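Local coordinates for protein sphingomyelinase C (PDB 7CNE) that belongs to the DNase I-like endonuclease/exonuclease/phosphatase superfamily and folds as a sandwich of two mixed beta-sheets, at residues 12-17 with 247-252; 220-225 with 241-246; 261-266 with 293-298. All blocks are in the same frame, centred on the assembly; numbering follows the deposited sequence.

Interaction 1 (12-17 with 247-252)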
# COMPACT_ATOMS: atom_id res chain seq x y z
N VAL A 12 -0.92 -2.84 -12.03
CA VAL A 12 -0.53 -2.18 -10.78
C VAL A 12 -0.56 -3.18 -9.64
O VAL A 12 -1.59 -3.83 -9.40
CB VAL A 12 -1.42 -0.97 -10.47
CG1 VAL A 12 -0.97 -0.32 -9.15
CG2 VAL A 12 -1.36 0.04 -11.63
N LEU A 13 0.57 -3.31 -8.94
CA LEU A 13 0.68 -4.16 -7.75
C LEU A 13 0.59 -3.30 -6.50
O LEU A 13 1.25 -2.26 -6.40
CB LEU A 13 2.00 -4.93 -7.75
CG LEU A 13 2.47 -5.56 -6.44
CD1 LEU A 13 1.61 -6.78 -6.06
CD2 LEU A 13 3.95 -5.96 -6.53
N THR A 14 -0.21 -3.74 -5.53
CA THR A 14 -0.13 -3.18 -4.19
C THR A 14 0.21 -4.32 -3.24
O THR A 14 -0.36 -5.41 -3.35
CB THR A 14 -1.43 -2.45 -3.77
OG1 THR A 14 -1.28 -1.93 -2.45
CG2 THR A 14 -2.68 -3.33 -3.83
N TYR A 15 1.16 -4.07 -2.33
CA TYR A 15 1.68 -5.13 -1.46
C TYR A 15 2.14 -4.56 -0.14
O TYR A 15 3.03 -3.70 -0.10
CB TYR A 15 2.83 -5.87 -2.14
CG TYR A 15 3.30 -7.10 -1.38
CD1 TYR A 15 2.39 -8.06 -0.93
CD2 TYR A 15 4.65 -7.30 -1.12
CE1 TYR A 15 2.83 -9.21 -0.26
CE2 TYR A 15 5.09 -8.42 -0.45
CZ TYR A 15 4.19 -9.37 -0.02
OH TYR A 15 4.66 -10.49 0.64
N ASN A 16 1.56 -5.05 0.95
CA ASN A 16 2.00 -4.70 2.30
C ASN A 16 3.14 -5.64 2.67
O ASN A 16 2.93 -6.84 2.85
CB ASN A 16 0.83 -4.80 3.28
CG ASN A 16 1.21 -4.38 4.70
OD1 ASN A 16 2.30 -4.68 5.18
ND2 ASN A 16 0.29 -3.69 5.38
N THR A 17 4.35 -5.08 2.83
CA THR A 17 5.57 -5.87 2.97
C THR A 17 5.88 -6.31 4.39
O THR A 17 6.77 -7.15 4.56
CB THR A 17 6.78 -5.09 2.46
OG1 THR A 17 6.99 -3.94 3.30
CG2 THR A 17 6.58 -4.65 1.01
N ASP A 247 -6.93 -4.83 0.46
CA ASP A 247 -5.96 -4.20 -0.44
C ASP A 247 -6.58 -4.00 -1.82
O ASP A 247 -7.22 -4.91 -2.36
CB ASP A 247 -4.70 -5.07 -0.52
CG ASP A 247 -4.06 -5.29 0.86
OD1 ASP A 247 -3.44 -4.33 1.39
OD2 ASP A 247 -4.16 -6.41 1.43
N TYR A 248 -6.40 -2.80 -2.40
CA TYR A 248 -7.17 -2.37 -3.56
C TYR A 248 -6.32 -1.52 -4.51
O TYR A 248 -5.37 -0.86 -4.09
CB TYR A 248 -8.38 -1.51 -3.16
CG TYR A 248 -9.34 -2.15 -2.18
CD1 TYR A 248 -9.16 -2.01 -0.81
CD2 TYR A 248 -10.47 -2.83 -2.64
CE1 TYR A 248 -10.06 -2.57 0.10
CE2 TYR A 248 -11.38 -3.39 -1.74
CZ TYR A 248 -11.16 -3.25 -0.37
OH TYR A 248 -12.04 -3.81 0.54
N VAL A 249 -6.71 -1.53 -5.79
CA VAL A 249 -6.30 -0.51 -6.76
C VAL A 249 -7.56 -0.10 -7.50
O VAL A 249 -8.10 -0.88 -8.29
CB VAL A 249 -5.24 -1.02 -7.75
CG1 VAL A 249 -4.77 0.12 -8.69
CG2 VAL A 249 -4.06 -1.67 -7.02
N LEU A 250 -8.03 1.12 -7.26
CA LEU A 250 -9.33 1.56 -7.75
C LEU A 250 -9.22 2.90 -8.47
O LEU A 250 -8.56 3.82 -7.98
CB LEU A 250 -10.35 1.67 -6.60
CG LEU A 250 -10.67 0.36 -5.86
CD1 LEU A 250 -11.52 0.61 -4.59
CD2 LEU A 250 -11.35 -0.63 -6.79
N HIS A 251 -9.89 3.00 -9.61
CA HIS A 251 -9.93 4.23 -10.38
C HIS A 251 -10.89 5.24 -9.75
O HIS A 251 -11.76 4.90 -8.94
CB HIS A 251 -10.36 3.94 -11.82
CG HIS A 251 -9.30 3.26 -12.62
ND1 HIS A 251 -8.33 3.95 -13.31
CD2 HIS A 251 -9.02 1.95 -12.80
CE1 HIS A 251 -7.52 3.10 -13.91
NE2 HIS A 251 -7.91 1.87 -13.61
N ARG A 252 -10.71 6.50 -10.14
CA ARG A 252 -11.52 7.61 -9.65
C ARG A 252 -12.72 7.84 -10.54
O ARG A 252 -12.61 7.82 -11.77
CB ARG A 252 -10.66 8.88 -9.60
CG ARG A 252 -11.34 10.10 -9.04
CD ARG A 252 -10.28 11.11 -8.60
NE ARG A 252 -10.84 12.38 -8.16
CZ ARG A 252 -11.22 12.66 -6.92
NH1 ARG A 252 -11.11 11.75 -5.96
NH2 ARG A 252 -11.72 13.85 -6.64
O HOH W 1 -1.43 -3.66 -0.47
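V12 and V249 make the close-packed part of this contact. V12 CG1 lies 3.9 Å from V249 CG1, and the two side chains meet at a slant. V249 CG1 also reaches V12 CB. The other branch of V249 turns to T14: V249 CG2 is 3.9 Å from T14 CG2. T14 and V249 run past each other in opposite directions. T14 CG2 also sits 3.7 Å from the carbonyl oxygen Y248 O. A192 and A295 pack on V249 as well.

Toward D247 the packing gives way to a polar, watered side. T14 CG2 is 4.3 Å from D247 CB. T14 OG1 is anti to the backbone N (chi1 180°), and a water bridges it to D247. T14 OG1 donates to this water at 2.6 Å. The water donates in turn to D247 OD1 at 2.8 Å. T14 has a further polar partner in Q52, and D247 OD2 is held by S225 OG and H290 ND1. A bound succinic acid, probably from the crystallisation liquor, lies about 6 Å from the D247 side chain at their nearest atoms and may mark a pocket.

Strands 12-19 and 247-251 belong to different sheets; the axes of their segments come within 7.4 Å at 150°. They meet mainly through side chains, with one bridging water. Such face-to-face packing is characteristic of the beta sandwich of DNase I-like proteins.

Interaction 2 (220-225 with 241-246)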
# COMPACT_ATOMS: atom_id res chain seq x y z
N ALA A 220 -11.03 -10.72 -8.09
CA ALA A 220 -10.80 -12.11 -8.44
C ALA A 220 -9.74 -12.72 -7.53
O ALA A 220 -9.13 -12.03 -6.70
CB ALA A 220 -10.40 -12.23 -9.91
N GLY A 221 -9.51 -14.02 -7.71
CA GLY A 221 -8.47 -14.69 -6.96
C GLY A 221 -8.94 -15.05 -5.55
O GLY A 221 -10.12 -15.26 -5.29
N HIS A 222 -7.98 -15.10 -4.63
CA HIS A 222 -8.27 -15.53 -3.28
C HIS A 222 -9.23 -14.55 -2.61
O HIS A 222 -9.15 -13.33 -2.86
CB HIS A 222 -6.97 -15.66 -2.48
CG HIS A 222 -7.13 -16.36 -1.17
ND1 HIS A 222 -7.40 -17.71 -1.08
CD2 HIS A 222 -7.04 -15.91 0.10
CE1 HIS A 222 -7.48 -18.06 0.19
NE2 HIS A 222 -7.26 -16.98 0.93
N PRO A 223 -10.17 -15.03 -1.79
CA PRO A 223 -11.16 -14.11 -1.20
C PRO A 223 -10.59 -13.12 -0.19
O PRO A 223 -11.23 -12.09 0.03
CB PRO A 223 -12.16 -15.06 -0.52
CG PRO A 223 -11.42 -16.35 -0.37
CD PRO A 223 -10.53 -16.43 -1.56
N TYR A 224 -9.44 -13.39 0.43
CA TYR A 224 -8.97 -12.58 1.56
C TYR A 224 -7.51 -12.18 1.36
O TYR A 224 -6.62 -13.03 1.49
CB TYR A 224 -9.12 -13.34 2.88
CG TYR A 224 -10.50 -13.91 3.11
CD1 TYR A 224 -11.57 -13.09 3.46
CD2 TYR A 224 -10.72 -15.28 3.00
CE1 TYR A 224 -12.84 -13.63 3.68
CE2 TYR A 224 -11.98 -15.82 3.22
CZ TYR A 224 -13.03 -14.99 3.56
OH TYR A 224 -14.27 -15.54 3.77
N SER A 225 -7.26 -10.89 1.13
CA SER A 225 -5.87 -10.45 1.05
C SER A 225 -5.20 -10.37 2.42
O SER A 225 -3.98 -10.22 2.48
CB SER A 225 -5.78 -9.10 0.33
OG SER A 225 -6.19 -8.05 1.17
N ASP A 241 -8.46 -13.71 14.99
CA ASP A 241 -9.19 -12.65 14.31
C ASP A 241 -9.72 -13.12 12.96
O ASP A 241 -9.16 -14.03 12.34
CB ASP A 241 -8.29 -11.42 14.13
CG ASP A 241 -7.98 -10.74 15.45
OD1 ASP A 241 -8.89 -10.10 16.02
OD2 ASP A 241 -6.83 -10.85 15.94
N PRO A 242 -10.82 -12.52 12.49
CA PRO A 242 -11.43 -13.01 11.25
C PRO A 242 -10.56 -12.69 10.05
O PRO A 242 -9.75 -11.75 10.06
CB PRO A 242 -12.76 -12.25 11.19
CG PRO A 242 -12.48 -10.97 11.91
CD PRO A 242 -11.51 -11.33 13.01
N ARG A 243 -10.72 -13.48 9.00
CA ARG A 243 -10.08 -13.19 7.73
C ARG A 243 -10.76 -11.99 7.09
O ARG A 243 -11.99 -11.88 7.10
CB ARG A 243 -10.17 -14.42 6.82
CG ARG A 243 -9.89 -15.72 7.57
CD ARG A 243 -10.55 -16.90 6.90
NE ARG A 243 -9.85 -17.26 5.68
CZ ARG A 243 -9.95 -18.45 5.10
NH1 ARG A 243 -10.74 -19.38 5.63
NH2 ARG A 243 -9.29 -18.70 3.97
N GLU A 244 -9.97 -11.06 6.54
CA GLU A 244 -10.54 -9.93 5.82
C GLU A 244 -9.73 -9.65 4.56
O GLU A 244 -8.78 -10.35 4.22
CB GLU A 244 -10.66 -8.67 6.70
CG GLU A 244 -10.96 -8.95 8.17
CD GLU A 244 -11.21 -7.69 9.00
OE1 GLU A 244 -10.65 -6.62 8.69
OE2 GLU A 244 -12.00 -7.79 9.96
N ASP A 245 -10.16 -8.61 3.84
CA ASP A 245 -9.79 -8.42 2.44
C ASP A 245 -9.62 -6.92 2.24
O ASP A 245 -10.61 -6.21 2.00
CB ASP A 245 -10.87 -9.00 1.53
CG ASP A 245 -10.46 -9.05 0.10
OD1 ASP A 245 -9.25 -9.25 -0.17
OD2 ASP A 245 -11.35 -8.87 -0.77
N LEU A 246 -8.37 -6.45 2.30
CA LEU A 246 -8.08 -5.06 2.64
C LEU A 246 -7.38 -4.23 1.57
O LEU A 246 -7.23 -3.01 1.76
CB LEU A 246 -7.21 -5.00 3.91
CG LEU A 246 -7.74 -5.76 5.13
CD1 LEU A 246 -6.77 -5.67 6.32
CD2 LEU A 246 -9.09 -5.19 5.49
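Y224 and R243 make a CH-pi contact. R243 CB lies over one face of the tyrosine ring, 3.8 Å from its centroid and 14° off the normal. P223 CB lies above the opposite face, toward its rim. The R243 chain bends at chi3, and its NE comes to 3.4 Å from Y224 CD2. The guanidinium is tilted 43° to the ring, not laid flat on it.

Two hydrogen bonds join the segments. S225 N donates to D245 OD1 at 2.9 Å, on the anti side of the carboxylate. L246 N donates to S225 OG at 2.9 Å, nearly straight. The same hydroxyl also reaches D247.

Charges act around the contact. R243 NH2 forms salt bridges with D227 and E230, and H222 NE2 bonds to the same D227 carboxylate. P223 O faces D245 OD2 at 3.3 Å, acceptor to acceptor. D245 OD2 is salt-bridged to R219 and hydrogen-bonded to S199, which may offset this.

The bonds tie the exit of edge strand 218-221 to the loop entering strand 247-251. The side chain of L246 is about 4 Å from the bound succinic acid at their nearest atoms. The contact joins two loops next to the strand ends of a DNase I-like sandwich.

Interaction 3 (261-266 with 293-298)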
# COMPACT_ATOMS: atom_id res chain seq x y z
N TRP A 261 -11.75 -3.57 -15.50
CA TRP A 261 -10.69 -3.41 -14.52
C TRP A 261 -10.84 -4.44 -13.41
O TRP A 261 -11.93 -4.59 -12.83
CB TRP A 261 -10.72 -2.00 -13.95
CG TRP A 261 -9.60 -1.70 -13.01
CD1 TRP A 261 -9.67 -1.59 -11.65
CD2 TRP A 261 -8.24 -1.44 -13.37
NE1 TRP A 261 -8.43 -1.29 -11.14
CE2 TRP A 261 -7.53 -1.19 -12.18
CE3 TRP A 261 -7.55 -1.41 -14.59
CZ2 TRP A 261 -6.18 -0.90 -12.16
CZ3 TRP A 261 -6.20 -1.13 -14.58
CH2 TRP A 261 -5.52 -0.88 -13.37
N ARG A 262 -9.76 -5.14 -13.10
CA ARG A 262 -9.77 -6.23 -12.13
C ARG A 262 -8.77 -5.96 -11.00
O ARG A 262 -7.72 -5.34 -11.22
CB ARG A 262 -9.45 -7.57 -12.83
CG ARG A 262 -9.31 -8.78 -11.91
CD ARG A 262 -9.24 -10.08 -12.72
NE ARG A 262 -10.55 -10.39 -13.31
CZ ARG A 262 -10.87 -11.56 -13.87
NH1 ARG A 262 -9.97 -12.54 -13.96
NH2 ARG A 262 -12.08 -11.74 -14.36
N ASN A 263 -9.11 -6.40 -9.79
CA ASN A 263 -8.15 -6.60 -8.70
C ASN A 263 -8.08 -8.10 -8.44
O ASN A 263 -9.11 -8.71 -8.13
CB ASN A 263 -8.57 -5.90 -7.40
CG ASN A 263 -8.41 -4.37 -7.43
OD1 ASN A 263 -8.56 -3.72 -6.39
ND2 ASN A 263 -8.14 -3.79 -8.60
N THR A 264 -6.90 -8.70 -8.56
CA THR A 264 -6.72 -10.12 -8.28
C THR A 264 -5.87 -10.30 -7.03
O THR A 264 -4.73 -9.82 -6.96
CB THR A 264 -6.08 -10.84 -9.46
OG1 THR A 264 -6.90 -10.64 -10.62
CG2 THR A 264 -5.99 -12.34 -9.18
N VAL A 265 -6.42 -10.99 -6.03
CA VAL A 265 -5.67 -11.35 -4.83
C VAL A 265 -4.89 -12.62 -5.14
O VAL A 265 -5.48 -13.65 -5.48
CB VAL A 265 -6.60 -11.55 -3.63
CG1 VAL A 265 -5.78 -11.76 -2.35
CG2 VAL A 265 -7.57 -10.35 -3.48
N VAL A 266 -3.57 -12.56 -5.04
CA VAL A 266 -2.69 -13.62 -5.51
C VAL A 266 -2.08 -14.30 -4.30
O VAL A 266 -1.21 -13.73 -3.63
CB VAL A 266 -1.60 -13.09 -6.45
CG1 VAL A 266 -0.63 -14.19 -6.79
CG2 VAL A 266 -2.22 -12.50 -7.72
N VAL A 293 -1.96 -7.85 -4.28
CA VAL A 293 -3.10 -7.61 -5.14
C VAL A 293 -2.58 -7.02 -6.44
O VAL A 293 -1.89 -5.99 -6.42
CB VAL A 293 -4.14 -6.69 -4.48
CG1 VAL A 293 -5.19 -6.24 -5.50
CG2 VAL A 293 -4.78 -7.40 -3.30
N ILE A 294 -2.89 -7.66 -7.55
CA ILE A 294 -2.47 -7.21 -8.86
C ILE A 294 -3.70 -6.73 -9.60
O ILE A 294 -4.69 -7.47 -9.72
CB ILE A 294 -1.73 -8.31 -9.64
CG1 ILE A 294 -0.39 -8.61 -8.95
CG2 ILE A 294 -1.52 -7.87 -11.10
CD1 ILE A 294 0.24 -9.91 -9.38
N ALA A 295 -3.65 -5.49 -10.07
CA ALA A 295 -4.77 -4.85 -10.74
C ALA A 295 -4.44 -4.62 -12.20
O ALA A 295 -3.33 -4.20 -12.54
CB ALA A 295 -5.09 -3.51 -10.09
N GLY A 296 -5.42 -4.86 -13.07
CA GLY A 296 -5.21 -4.57 -14.47
C GLY A 296 -6.46 -4.88 -15.27
O GLY A 296 -7.40 -5.50 -14.76
N ALA A 297 -6.45 -4.43 -16.52
CA ALA A 297 -7.56 -4.71 -17.41
C ALA A 297 -7.61 -6.20 -17.70
O ALA A 297 -6.59 -6.81 -18.05
CB ALA A 297 -7.44 -3.92 -18.71
N ASN A 298 -8.77 -6.80 -17.50
CA ASN A 298 -8.96 -8.20 -17.82
C ASN A 298 -9.29 -8.31 -19.30
O ASN A 298 -10.47 -8.31 -19.68
CB ASN A 298 -10.08 -8.79 -16.97
CG ASN A 298 -10.11 -10.31 -17.02
OD1 ASN A 298 -9.06 -10.97 -17.03
ND2 ASN A 298 -11.31 -10.87 -17.09
OXT ASN A 298 -8.40 -8.36 -20.15
O HOH W 2 -5.78 -8.62 -11.82
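W261 lies against A295 and G296, at the apolar centre of the pair. W261 CG is anti to the backbone N (chi1 -175°). The indole reaches across, with W261 CZ2 3.5 Å from A295 CB. G296 CA makes a CH-pi contact over the six-membered ring of W261, 4.0 Å from its centroid and 26° off the normal. V265 and V293 lie on the same side of the sheet, their CG2 atoms 4.1 Å apart. On the other side V266 CG2 meets I294 CD1 at 3.9 Å.

The backbones form an antiparallel ladder. R262 pairs with G296, and T264 with I294, by two hydrogen bonds each. T264 N to I294 O measures 2.8 Å. R262 O takes a second donor: N263 ND2 reaches it at 3.1 Å, from the face opposite G296 N. This grip sets the amide of N263, whose OD1 accepts from V249 N. W261 NE1 donates to V249 O. Both bonds lead to the other sheet.

Outward, a water joins T264 OG1, 2.6 Å away, to I294 O. At the C terminus the guanidinium of R262 stacks on the amide of N298, their planes 25° apart. R262 NH2 and N298 ND2, at 3.0 Å, are both donors, so this is stacking and not a hydrogen bond. R262 NE is bonded to S218 OG.

The chemistry implies a ladder with two unlike sides. The W261 and N263 side is tied to the second sheet. The R262 and T264 side mixes apolar V266-I294 packing with polar groups, ending in R262 and N298.

In the fold
From the N terminus, segment 12-17 meets 247-252, so interaction 1 closes a loop of 229 residues. Interaction 2 falls within that loop and closes a much shorter one, which holds helix 232-237. Interaction 3 comes later, in series with both. Its loop of 26 residues carries the small sheet of strands 273-276 and 281-284. None of the contacts cross along the chain. In the larger sheet, strands 12-19, 293-297, 261-265 and 218-221 are successive neighbours. Interactions 2 and 3 therefore meet at A220 with N263 and V265. Interaction 1 adds strand 247-251, at the edge of the facing sheet, where interactions 1 and 2 touch through S225 and D247.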